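Local structure of activated BY transcription factor SSRB (Salmonella enterica, 2WNW) at residues Q14-R19 and S366-G371; N82-R87 and R132-M137; L114-D119 and I175-E180; D273-I278 and F321-S326. The protein belongs to glycosyl hydrolase family 30 and combines a TIM barrel with a beta-sandwich domain in each subunit. All coordinates share one frame; numbering follows the deposited sequence.

Interaction 1 of 4, residues Q14-R19 and S366-G371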
# COMPACT_ATOMS: atom_id res chain seq x y z
N GLN A 14 -22.08 -19.18 4.29
CA GLN A 14 -23.04 -18.24 3.71
C GLN A 14 -22.30 -17.39 2.69
O GLN A 14 -21.40 -16.63 3.06
CB GLN A 14 -23.62 -17.32 4.79
CG GLN A 14 -25.04 -17.65 5.19
CD GLN A 14 -25.17 -19.03 5.80
OE1 GLN A 14 -24.63 -19.29 6.87
NE2 GLN A 14 -25.89 -19.91 5.12
N PHE A 15 -22.68 -17.50 1.43
CA PHE A 15 -22.00 -16.74 0.38
C PHE A 15 -22.90 -15.86 -0.47
O PHE A 15 -24.01 -16.25 -0.84
CB PHE A 15 -21.24 -17.70 -0.54
CG PHE A 15 -20.12 -18.43 0.12
CD1 PHE A 15 -18.91 -17.79 0.37
CD2 PHE A 15 -20.26 -19.76 0.50
CE1 PHE A 15 -17.86 -18.46 0.98
CE2 PHE A 15 -19.21 -20.45 1.11
CZ PHE A 15 -18.01 -19.80 1.36
N LEU A 16 -22.38 -14.68 -0.80
CA LEU A 16 -23.07 -13.72 -1.64
C LEU A 16 -24.53 -13.49 -1.27
O LEU A 16 -25.43 -13.60 -2.12
CB LEU A 16 -22.96 -14.16 -3.10
CG LEU A 16 -21.54 -14.37 -3.64
CD1 LEU A 16 -21.59 -15.00 -5.01
CD2 LEU A 16 -20.80 -13.04 -3.68
N VAL A 17 -24.78 -13.17 -0.01
CA VAL A 17 -26.14 -12.91 0.46
C VAL A 17 -26.42 -11.43 0.26
O VAL A 17 -25.74 -10.58 0.82
CB VAL A 17 -26.28 -13.27 1.95
CG1 VAL A 17 -27.70 -12.99 2.42
CG2 VAL A 17 -25.91 -14.73 2.17
N GLU A 18 -27.44 -11.12 -0.55
CA GLU A 18 -27.77 -9.73 -0.82
C GLU A 18 -28.97 -9.19 -0.06
O GLU A 18 -29.92 -9.91 0.24
CB GLU A 18 -28.02 -9.52 -2.32
CG GLU A 18 -28.22 -8.05 -2.69
CD GLU A 18 -28.54 -7.83 -4.15
OE1 GLU A 18 -27.85 -8.42 -5.01
OE2 GLU A 18 -29.47 -7.05 -4.45
N ARG A 19 -28.92 -7.90 0.26
CA ARG A 19 -30.00 -7.23 0.95
C ARG A 19 -29.90 -5.73 0.71
O ARG A 19 -28.81 -5.19 0.52
CB ARG A 19 -29.97 -7.55 2.45
CG ARG A 19 -28.90 -6.83 3.25
CD ARG A 19 -28.89 -7.37 4.67
NE ARG A 19 -28.10 -6.55 5.59
CZ ARG A 19 -28.48 -5.36 6.04
NH1 ARG A 19 -29.64 -4.84 5.66
NH2 ARG A 19 -27.70 -4.68 6.87
N SER A 366 -13.10 -20.19 -3.47
CA SER A 366 -12.51 -19.25 -4.42
C SER A 366 -13.52 -18.72 -5.44
O SER A 366 -13.45 -17.57 -5.85
CB SER A 366 -11.33 -19.90 -5.14
OG SER A 366 -11.74 -21.06 -5.84
N TRP A 367 -14.46 -19.56 -5.86
CA TRP A 367 -15.47 -19.13 -6.83
C TRP A 367 -16.26 -17.95 -6.26
O TRP A 367 -16.50 -16.97 -6.95
CB TRP A 367 -16.42 -20.28 -7.18
CG TRP A 367 -17.35 -19.96 -8.32
CD1 TRP A 367 -17.07 -20.05 -9.66
CD2 TRP A 367 -18.70 -19.48 -8.23
NE1 TRP A 367 -18.16 -19.66 -10.41
CE2 TRP A 367 -19.17 -19.30 -9.56
CE3 TRP A 367 -19.56 -19.18 -7.16
CZ2 TRP A 367 -20.47 -18.83 -9.84
CZ3 TRP A 367 -20.84 -18.72 -7.44
CH2 TRP A 367 -21.28 -18.55 -8.77
N TYR A 368 -16.66 -18.05 -4.99
CA TYR A 368 -17.42 -16.98 -4.36
C TYR A 368 -16.54 -15.77 -4.09
O TYR A 368 -17.00 -14.63 -4.17
CB TYR A 368 -18.05 -17.45 -3.04
CG TYR A 368 -18.99 -18.62 -3.22
CD1 TYR A 368 -18.55 -19.93 -3.03
CD2 TYR A 368 -20.31 -18.42 -3.63
CE1 TYR A 368 -19.40 -21.01 -3.24
CE2 TYR A 368 -21.17 -19.50 -3.85
CZ TYR A 368 -20.71 -20.79 -3.66
OH TYR A 368 -21.54 -21.85 -3.89
N GLY A 369 -15.26 -16.01 -3.79
CA GLY A 369 -14.34 -14.92 -3.54
C GLY A 369 -14.18 -14.07 -4.79
O GLY A 369 -14.25 -12.85 -4.73
N ILE A 370 -13.96 -14.72 -5.93
CA ILE A 370 -13.81 -14.01 -7.19
C ILE A 370 -15.12 -13.27 -7.46
O ILE A 370 -15.13 -12.15 -7.97
CB ILE A 370 -13.53 -15.00 -8.34
CG1 ILE A 370 -12.17 -15.67 -8.13
CG2 ILE A 370 -13.57 -14.28 -9.68
CD1 ILE A 370 -11.88 -16.79 -9.11
N GLY A 371 -16.23 -13.91 -7.10
CA GLY A 371 -17.55 -13.33 -7.31
C GLY A 371 -17.79 -11.97 -6.68
O GLY A 371 -18.53 -11.15 -7.23

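Interaction 2 of 4, residues N82-R87 and R132-M137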
# COMPACT_ATOMS: atom_id res chain seq x y z
N ASN A 82 -20.56 -13.38 -14.92
CA ASN A 82 -20.32 -12.46 -16.02
C ASN A 82 -18.85 -12.30 -16.41
O ASN A 82 -18.37 -11.19 -16.58
CB ASN A 82 -20.91 -11.08 -15.65
CG ASN A 82 -20.81 -10.08 -16.79
OD1 ASN A 82 -21.29 -10.34 -17.89
ND2 ASN A 82 -20.21 -8.93 -16.51
N TYR A 83 -18.14 -13.42 -16.55
CA TYR A 83 -16.73 -13.35 -16.92
C TYR A 83 -16.56 -12.59 -18.23
O TYR A 83 -17.26 -12.86 -19.21
CB TYR A 83 -16.13 -14.76 -17.05
CG TYR A 83 -15.52 -15.30 -15.77
CD1 TYR A 83 -14.77 -16.48 -15.78
CD2 TYR A 83 -15.65 -14.62 -14.55
CE1 TYR A 83 -14.17 -16.96 -14.62
CE2 TYR A 83 -15.05 -15.10 -13.38
CZ TYR A 83 -14.31 -16.27 -13.43
OH TYR A 83 -13.69 -16.75 -12.29
N THR A 84 -15.63 -11.64 -18.23
CA THR A 84 -15.38 -10.80 -19.40
C THR A 84 -13.98 -10.95 -19.99
O THR A 84 -13.67 -10.37 -21.03
CB THR A 84 -15.63 -9.32 -19.05
OG1 THR A 84 -14.84 -8.96 -17.90
CG2 THR A 84 -17.09 -9.10 -18.73
N LEU A 85 -13.14 -11.73 -19.31
CA LEU A 85 -11.78 -11.98 -19.78
C LEU A 85 -11.50 -13.48 -19.75
O LEU A 85 -12.21 -14.24 -19.10
CB LEU A 85 -10.75 -11.30 -18.87
CG LEU A 85 -10.71 -9.78 -18.70
CD1 LEU A 85 -9.57 -9.42 -17.75
CD2 LEU A 85 -10.52 -9.10 -20.04
N ALA A 86 -10.44 -13.88 -20.45
CA ALA A 86 -10.03 -15.28 -20.46
C ALA A 86 -8.63 -15.39 -21.03
O ALA A 86 -8.17 -14.52 -21.76
CB ALA A 86 -11.00 -16.12 -21.30
N ARG A 87 -7.94 -16.47 -20.66
CA ARG A 87 -6.60 -16.73 -21.16
C ARG A 87 -6.62 -18.18 -21.61
O ARG A 87 -7.30 -19.02 -21.01
CB ARG A 87 -5.56 -16.52 -20.06
CG ARG A 87 -4.10 -16.78 -20.49
CD ARG A 87 -3.14 -15.99 -19.60
NE ARG A 87 -1.72 -16.27 -19.86
CZ ARG A 87 -0.99 -17.15 -19.17
NH1 ARG A 87 -1.53 -17.87 -18.19
NH2 ARG A 87 0.30 -17.31 -19.45
N ARG A 132 -21.02 -17.89 -26.50
CA ARG A 132 -22.45 -17.83 -26.78
C ARG A 132 -23.14 -17.00 -25.70
O ARG A 132 -24.03 -16.20 -26.00
CB ARG A 132 -23.07 -19.23 -26.83
CG ARG A 132 -23.20 -19.80 -28.23
CD ARG A 132 -24.05 -21.08 -28.23
NE ARG A 132 -23.31 -22.24 -27.73
CZ ARG A 132 -22.37 -22.88 -28.43
NH1 ARG A 132 -22.05 -22.47 -29.65
NH2 ARG A 132 -21.75 -23.92 -27.90
N LEU A 133 -22.73 -17.19 -24.45
CA LEU A 133 -23.31 -16.44 -23.34
C LEU A 133 -22.78 -15.01 -23.31
O LEU A 133 -23.51 -14.07 -22.99
CB LEU A 133 -23.03 -17.14 -22.01
CG LEU A 133 -24.02 -18.25 -21.66
CD1 LEU A 133 -23.93 -19.38 -22.67
CD2 LEU A 133 -23.73 -18.77 -20.27
N ASN A 134 -21.50 -14.84 -23.63
CA ASN A 134 -20.91 -13.50 -23.68
C ASN A 134 -20.01 -13.39 -24.91
O ASN A 134 -18.81 -13.66 -24.84
CB ASN A 134 -20.10 -13.18 -22.42
CG ASN A 134 -19.52 -11.77 -22.46
OD1 ASN A 134 -19.88 -10.97 -23.32
ND2 ASN A 134 -18.63 -11.47 -21.52
N PRO A 135 -20.59 -12.99 -26.05
CA PRO A 135 -19.82 -12.86 -27.29
C PRO A 135 -18.80 -11.72 -27.28
O PRO A 135 -18.00 -11.60 -28.20
CB PRO A 135 -20.91 -12.65 -28.34
CG PRO A 135 -21.96 -11.91 -27.58
CD PRO A 135 -22.01 -12.66 -26.26
N HIS A 136 -18.81 -10.91 -26.22
CA HIS A 136 -17.88 -9.79 -26.13
C HIS A 136 -16.67 -10.02 -25.22
O HIS A 136 -15.94 -9.09 -24.90
CB HIS A 136 -18.63 -8.53 -25.70
CG HIS A 136 -19.62 -8.04 -26.71
ND1 HIS A 136 -20.94 -7.82 -26.41
CD2 HIS A 136 -19.48 -7.77 -28.03
CE1 HIS A 136 -21.58 -7.43 -27.50
NE2 HIS A 136 -20.71 -7.39 -28.49
N MET A 137 -16.47 -11.27 -24.80
CA MET A 137 -15.34 -11.60 -23.95
C MET A 137 -14.04 -11.20 -24.63
O MET A 137 -13.90 -11.34 -25.84
CB MET A 137 -15.27 -13.11 -23.69
CG MET A 137 -16.36 -13.69 -22.83
SD MET A 137 -15.99 -15.43 -22.53
CE MET A 137 -14.54 -15.28 -21.47

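Interaction 3 of 4, residues L114-D119 and I175-E180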
# COMPACT_ATOMS: atom_id res chain seq x y z
N LEU A 114 -0.13 -27.99 -40.99
CA LEU A 114 -0.40 -27.74 -39.57
C LEU A 114 -1.64 -28.52 -39.16
O LEU A 114 -2.45 -28.90 -40.00
CB LEU A 114 -0.65 -26.25 -39.33
CG LEU A 114 0.32 -25.23 -39.94
CD1 LEU A 114 -0.11 -23.83 -39.50
CD2 LEU A 114 1.74 -25.51 -39.49
N SER A 115 -1.79 -28.75 -37.86
CA SER A 115 -2.96 -29.46 -37.36
C SER A 115 -3.51 -28.82 -36.10
O SER A 115 -2.79 -28.65 -35.12
CB SER A 115 -2.64 -30.93 -37.08
OG SER A 115 -3.76 -31.57 -36.50
N PHE A 116 -4.79 -28.47 -36.14
CA PHE A 116 -5.47 -27.86 -35.00
C PHE A 116 -6.62 -28.75 -34.56
O PHE A 116 -7.43 -28.35 -33.72
CB PHE A 116 -6.02 -26.48 -35.40
CG PHE A 116 -4.96 -25.46 -35.67
CD1 PHE A 116 -4.32 -24.80 -34.62
CD2 PHE A 116 -4.60 -25.14 -36.97
CE1 PHE A 116 -3.34 -23.85 -34.87
CE2 PHE A 116 -3.61 -24.19 -37.23
CZ PHE A 116 -2.99 -23.54 -36.18
N SER A 117 -6.69 -29.95 -35.11
CA SER A 117 -7.78 -30.88 -34.78
C SER A 117 -7.92 -31.09 -33.28
O SER A 117 -9.04 -31.17 -32.76
CB SER A 117 -7.56 -32.22 -35.48
OG SER A 117 -6.35 -32.83 -35.07
N ARG A 118 -6.80 -31.17 -32.57
CA ARG A 118 -6.83 -31.38 -31.14
C ARG A 118 -7.52 -30.22 -30.41
O ARG A 118 -8.35 -30.45 -29.52
CB ARG A 118 -5.41 -31.58 -30.62
CG ARG A 118 -5.36 -31.98 -29.17
CD ARG A 118 -4.16 -32.86 -28.90
NE ARG A 118 -3.98 -33.09 -27.48
CZ ARG A 118 -3.09 -33.94 -26.97
NH1 ARG A 118 -2.30 -34.64 -27.78
NH2 ARG A 118 -2.97 -34.06 -25.65
N ASP A 119 -7.18 -28.99 -30.77
CA ASP A 119 -7.81 -27.84 -30.14
C ASP A 119 -9.28 -27.78 -30.53
O ASP A 119 -10.12 -27.34 -29.74
CB ASP A 119 -7.13 -26.53 -30.57
CG ASP A 119 -5.79 -26.31 -29.89
OD1 ASP A 119 -5.35 -25.14 -29.82
OD2 ASP A 119 -5.16 -27.29 -29.44
N ILE A 175 0.41 -16.77 -35.88
CA ILE A 175 -0.54 -16.09 -36.75
C ILE A 175 -1.57 -17.11 -37.25
O ILE A 175 -2.77 -16.83 -37.27
CB ILE A 175 0.15 -15.43 -37.96
CG1 ILE A 175 1.06 -14.29 -37.49
CG2 ILE A 175 -0.89 -14.90 -38.94
CD1 ILE A 175 0.32 -13.13 -36.83
N ASN A 176 -1.12 -18.30 -37.65
CA ASN A 176 -2.05 -19.31 -38.12
C ASN A 176 -2.99 -19.77 -37.01
O ASN A 176 -4.14 -20.14 -37.26
CB ASN A 176 -1.31 -20.50 -38.73
CG ASN A 176 -0.97 -20.27 -40.19
OD1 ASN A 176 0.15 -19.90 -40.54
ND2 ASN A 176 -1.96 -20.47 -41.06
N TYR A 177 -2.49 -19.75 -35.78
CA TYR A 177 -3.30 -20.10 -34.62
C TYR A 177 -4.44 -19.09 -34.58
O TYR A 177 -5.61 -19.45 -34.43
CB TYR A 177 -2.45 -19.99 -33.35
CG TYR A 177 -3.25 -19.89 -32.06
CD1 TYR A 177 -3.70 -21.03 -31.40
CD2 TYR A 177 -3.56 -18.65 -31.51
CE1 TYR A 177 -4.43 -20.94 -30.22
CE2 TYR A 177 -4.29 -18.54 -30.33
CZ TYR A 177 -4.72 -19.69 -29.69
OH TYR A 177 -5.43 -19.59 -28.52
N LEU A 178 -4.10 -17.81 -34.72
CA LEU A 178 -5.10 -16.74 -34.70
C LEU A 178 -6.10 -16.87 -35.84
O LEU A 178 -7.30 -16.67 -35.64
CB LEU A 178 -4.41 -15.37 -34.75
CG LEU A 178 -3.57 -14.96 -33.53
CD1 LEU A 178 -2.86 -13.65 -33.80
CD2 LEU A 178 -4.47 -14.84 -32.30
N LEU A 179 -5.62 -17.19 -37.04
CA LEU A 179 -6.50 -17.35 -38.19
C LEU A 179 -7.42 -18.55 -37.99
O LEU A 179 -8.61 -18.50 -38.30
CB LEU A 179 -5.68 -17.53 -39.47
CG LEU A 179 -4.82 -16.33 -39.86
CD1 LEU A 179 -3.97 -16.67 -41.06
CD2 LEU A 179 -5.72 -15.13 -40.14
N GLU A 180 -6.85 -19.63 -37.47
CA GLU A 180 -7.60 -20.86 -37.20
C GLU A 180 -8.76 -20.57 -36.25
O GLU A 180 -9.91 -20.94 -36.52
CB GLU A 180 -6.66 -21.90 -36.59
CG GLU A 180 -7.32 -23.03 -35.81
CD GLU A 180 -8.28 -23.86 -36.64
OE1 GLU A 180 -8.14 -23.89 -37.88
OE2 GLU A 180 -9.18 -24.50 -36.04

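Interaction 4 of 4, residues D273-I278 and F321-S326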
# COMPACT_ATOMS: atom_id res chain seq x y z
N ASP A 273 2.86 -11.41 -2.46
CA ASP A 273 2.27 -10.09 -2.71
C ASP A 273 3.04 -9.15 -3.63
O ASP A 273 2.62 -8.89 -4.75
CB ASP A 273 2.02 -9.38 -1.37
CG ASP A 273 1.11 -10.18 -0.43
OD1 ASP A 273 0.56 -11.22 -0.85
OD2 ASP A 273 0.95 -9.75 0.74
N HIS A 274 4.15 -8.61 -3.13
CA HIS A 274 4.97 -7.67 -3.89
C HIS A 274 4.14 -6.58 -4.56
O HIS A 274 4.43 -6.15 -5.67
CB HIS A 274 5.79 -8.43 -4.94
CG HIS A 274 6.83 -9.33 -4.35
ND1 HIS A 274 7.91 -8.85 -3.64
CD2 HIS A 274 6.94 -10.68 -4.33
CE1 HIS A 274 8.63 -9.87 -3.21
NE2 HIS A 274 8.07 -10.99 -3.61
N PHE A 275 3.11 -6.11 -3.86
CA PHE A 275 2.22 -5.09 -4.41
C PHE A 275 2.94 -3.80 -4.79
O PHE A 275 2.56 -3.13 -5.75
CB PHE A 275 1.09 -4.77 -3.42
CG PHE A 275 0.26 -5.98 -3.03
CD1 PHE A 275 -0.30 -6.81 -4.00
CD2 PHE A 275 0.03 -6.27 -1.69
CE1 PHE A 275 -1.08 -7.92 -3.64
CE2 PHE A 275 -0.74 -7.38 -1.31
CZ PHE A 275 -1.30 -8.20 -2.29
N SER A 276 3.98 -3.44 -4.04
CA SER A 276 4.73 -2.21 -4.31
C SER A 276 5.31 -2.13 -5.71
O SER A 276 5.45 -1.04 -6.26
CB SER A 276 5.85 -2.04 -3.28
OG SER A 276 5.33 -1.70 -2.01
N GLN A 277 5.65 -3.28 -6.31
CA GLN A 277 6.21 -3.26 -7.65
C GLN A 277 5.15 -2.93 -8.69
O GLN A 277 5.45 -2.32 -9.72
CB GLN A 277 6.90 -4.59 -7.96
CG GLN A 277 8.19 -4.77 -7.15
CD GLN A 277 9.10 -5.85 -7.70
OE1 GLN A 277 9.31 -5.94 -8.91
NE2 GLN A 277 9.66 -6.66 -6.80
N ILE A 278 3.91 -3.32 -8.43
CA ILE A 278 2.82 -2.99 -9.35
C ILE A 278 2.61 -1.48 -9.27
O ILE A 278 2.54 -0.80 -10.30
CB ILE A 278 1.50 -3.67 -8.94
CG1 ILE A 278 1.66 -5.19 -8.91
CG2 ILE A 278 0.40 -3.29 -9.93
CD1 ILE A 278 0.42 -5.89 -8.40
N PHE A 321 -5.42 -4.63 -7.36
CA PHE A 321 -6.21 -3.50 -7.83
C PHE A 321 -5.91 -2.20 -7.10
O PHE A 321 -5.92 -1.13 -7.71
CB PHE A 321 -7.70 -3.85 -7.80
CG PHE A 321 -8.10 -4.82 -8.88
CD1 PHE A 321 -8.00 -4.45 -10.22
CD2 PHE A 321 -8.54 -6.10 -8.58
CE1 PHE A 321 -8.34 -5.34 -11.24
CE2 PHE A 321 -8.88 -7.00 -9.59
CZ PHE A 321 -8.77 -6.62 -10.92
N LYS A 322 -5.64 -2.27 -5.80
CA LYS A 322 -5.31 -1.05 -5.06
C LYS A 322 -3.97 -0.52 -5.56
O LYS A 322 -3.69 0.68 -5.47
CB LYS A 322 -5.20 -1.33 -3.56
CG LYS A 322 -6.52 -1.57 -2.87
CD LYS A 322 -6.74 -0.57 -1.74
CE LYS A 322 -6.80 0.86 -2.24
NZ LYS A 322 -6.98 1.85 -1.13
N SER A 323 -3.14 -1.41 -6.10
CA SER A 323 -1.81 -1.03 -6.57
C SER A 323 -1.67 -0.67 -8.05
O SER A 323 -0.56 -0.35 -8.49
CB SER A 323 -0.82 -2.14 -6.22
OG SER A 323 -0.86 -2.39 -4.83
N GLY A 324 -2.75 -0.73 -8.82
CA GLY A 324 -2.67 -0.35 -10.22
C GLY A 324 -2.97 -1.41 -11.28
O GLY A 324 -2.79 -1.15 -12.47
N CYS A 325 -3.43 -2.58 -10.84
CA CYS A 325 -3.74 -3.70 -11.73
C CYS A 325 -4.86 -3.37 -12.73
O CYS A 325 -5.86 -2.75 -12.37
CB CYS A 325 -4.14 -4.92 -10.90
SG CYS A 325 -4.52 -6.40 -11.86
N SER A 326 -4.69 -3.81 -13.97
CA SER A 326 -5.68 -3.54 -15.03
C SER A 326 -6.68 -4.66 -15.30
O SER A 326 -7.59 -4.49 -16.12
CB SER A 326 -4.95 -3.20 -16.34
OG SER A 326 -4.21 -4.31 -16.82

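Interaction 1 of 4, residues Q14-R19 and S366-G371
The packing is tightest where the rings of Phe15 and Tyr368 lie almost flat on each other, an offset stack with centroids 4.3 Å apart and planes inclined by 15°. In both residues CG is anti to the carbonyl carbon; the two side chains cross at about a right angle, and the overlap is displaced: Phe15 CG sits over the rim of the tyrosine, while Tyr368 CD1 lies over the centre of the phenylalanine. Phe15 CB presses still closer, 3.3 Å from Tyr368 CD2. The opposite face of the Tyr368 ring is met by Trp367 of the same helix, which comes edge-on with CE3. This is an interdomain joint: the 17-25 strand belongs to the beta-sandwich sheet, and helix 365-374 follows the last strand of the TIM barrel. Trp310 of helix 305-322 and His365 add further aromatic contacts to Phe15. At Leu16 the chain turns a corner, with phi and psi near 50°, and packing loosens. Leu16 CD1 reaches the edge of the Tyr368 ring at 3.9 Å and the Trp367 CZ3 atom only at 4.5 Å, whereas its CD2 lies 4.4 Å from Gly371 C. Beyond the corner Val17, Glu18 and Arg19 are exposed and run away from the helix along strand 2-9, where Glu18 forms a salt bridge with Arg4.

Interaction 2 of 4, residues N82-R87 and R132-M137
The two backbones converge at Thr84 and Met137, whose CA atoms are 4.6 Å apart, as the 132-137 chain leaves its helix through a type I turn from Asn134 to Met137. Asn134, the first residue beyond the helix, has CG anti to its backbone N (chi1 -178°), which extends the amide toward the other segment. Its ND2 donates to Tyr83 O at 3.0 Å, with an N-H...O angle of 154°. The acceptor lies in the plane of the amide, and the donor meets a lone pair in the carbonyl plane, so the bond is well directed at both ends. The other amide atom turns back on its own chain: Asn134 OD1 accepts from His136 N at 3.1 Å, although that donor stands well above the carbonyl plane. This Asx turn fixes the rotation of the same amide that holds Tyr83 O. Met137 supplies the apolar half. Bent at chi3 (69°), its chain brings CE to 3.6 Å from Ala86 CB and close to Leu85 O, while Phe76 of helix 65-76 packs on it. Met137 CA also makes a CA-H...O contact with Thr84 O. Thr84 pairs with Lys138, and Ala86 with Met140, through backbone hydrogen bonds, so the contact marks the start of adjacent parallel strands 85-90 and 138-143, the helix-to-strand return of a beta-alpha-beta crossover in the TIM barrel.

Interaction 3 of 4, residues L114-D119 and I175-E180
Phe116 loses more surface here than any other residue of the pair of segments, and Glu180 is the chief cause. Glu180 has CG anti to its backbone N but bends at chi2 (60°), which lays the CG methylene over one face of the Phe116 ring in a CH-pi contact, 3.7 Å from the centroid. The carbon is displaced toward the rim, with Phe116 CG its nearest atom at 3.4 Å. The carboxylate continues nearly parallel to the ring, the two planes differing by 7°, and passes beside Phe116 CB. It is partnered by Arg183 through OE1, whereas OE2 lies near Glu120, a like charge that would tend to raise the proton affinity of the group, against the opposite pull of Arg183. Farther out on the ring, Phe116 CZ comes within 3.7 Å of Asn176 O and CE1 within 3.8 Å of Tyr177 CA, so the ring also touches the helix backbone. That carbonyl already accepts the helical bond from Glu180 N. Asn176 adds a second, more peripheral patch through its CB, met by Leu114 CD1 at 3.6 Å. Phe116 occupies the N-cap position of helix 117-122 and also meets the ring of Tyr102. Helix 167-183, which it packs against, sends Tyr177 onto Met88 and Ile90 of barrel strand 85-90, while Ile175 and Leu178 of that helix pack on helix 210-227.

Interaction 4 of 4, residues D273-I278 and F321-S326
With CG1 anti to the carbonyl carbon (chi1 -59°), Ile278 has CG2 anti to its backbone N, and Ser323 turns OG anti to its carbonyl carbon (chi1 -56°), so that the methyl branch faces the serine backbone and the serine CB and OG come against Phe275. Ile278 CG2 touches Ser323 O at 3.4 Å and runs on over the peptide to Cys325 N at 4.0 Å. Alongside it, Ile278 CB and Ser323 CB are 3.9 Å apart. Ser323 OG in turn lies 3.4 Å from Phe275 CB. Gly324 closes helix 305-322 in a Schellman motif, its phi of 118° turning the chain toward barrel strand 327-330; helix 275-284 thus packs against the helix-to-strand return of the next beta-alpha unit. Leu290 of strand 289-294 also packs on Ile278, and His274 and Gln277 both bond to Ser387 of the second subunit, so this corner is part of the interface with that subunit. Between the two segments there is no hydrogen bond: the Ser323 hydroxyl is bonded to Gly319 O of helix 305-322, and what it presents to Phe275 is van der Waals surface. Cohesion therefore rests on the fit of aliphatic carbon against peptide and serine atoms.

How the interactions relate
Interactions 2, 3 and 4 all lie within the TIM barrel, whereas interaction 1 joins it to the beta-sandwich. Interaction 2 is buried and has a hydrogen bond across its segments, as suits a place where two barrel strands begin; the other three are partly buried and rely on packing. Aromatic rings dominate interactions 1 and 3, stacked on another ring in interaction 1 and covered by a glutamate methylene in a CH-pi contact in interaction 3. Interaction 4 faces the second subunit. Helix 305-322 ends in interaction 4 and packs against interaction 1 through Trp310. Interactions 1 and 2 touch through Ile370 and Tyr83, and the successive helices 117-122 and 124-133 link interactions 2 and 3.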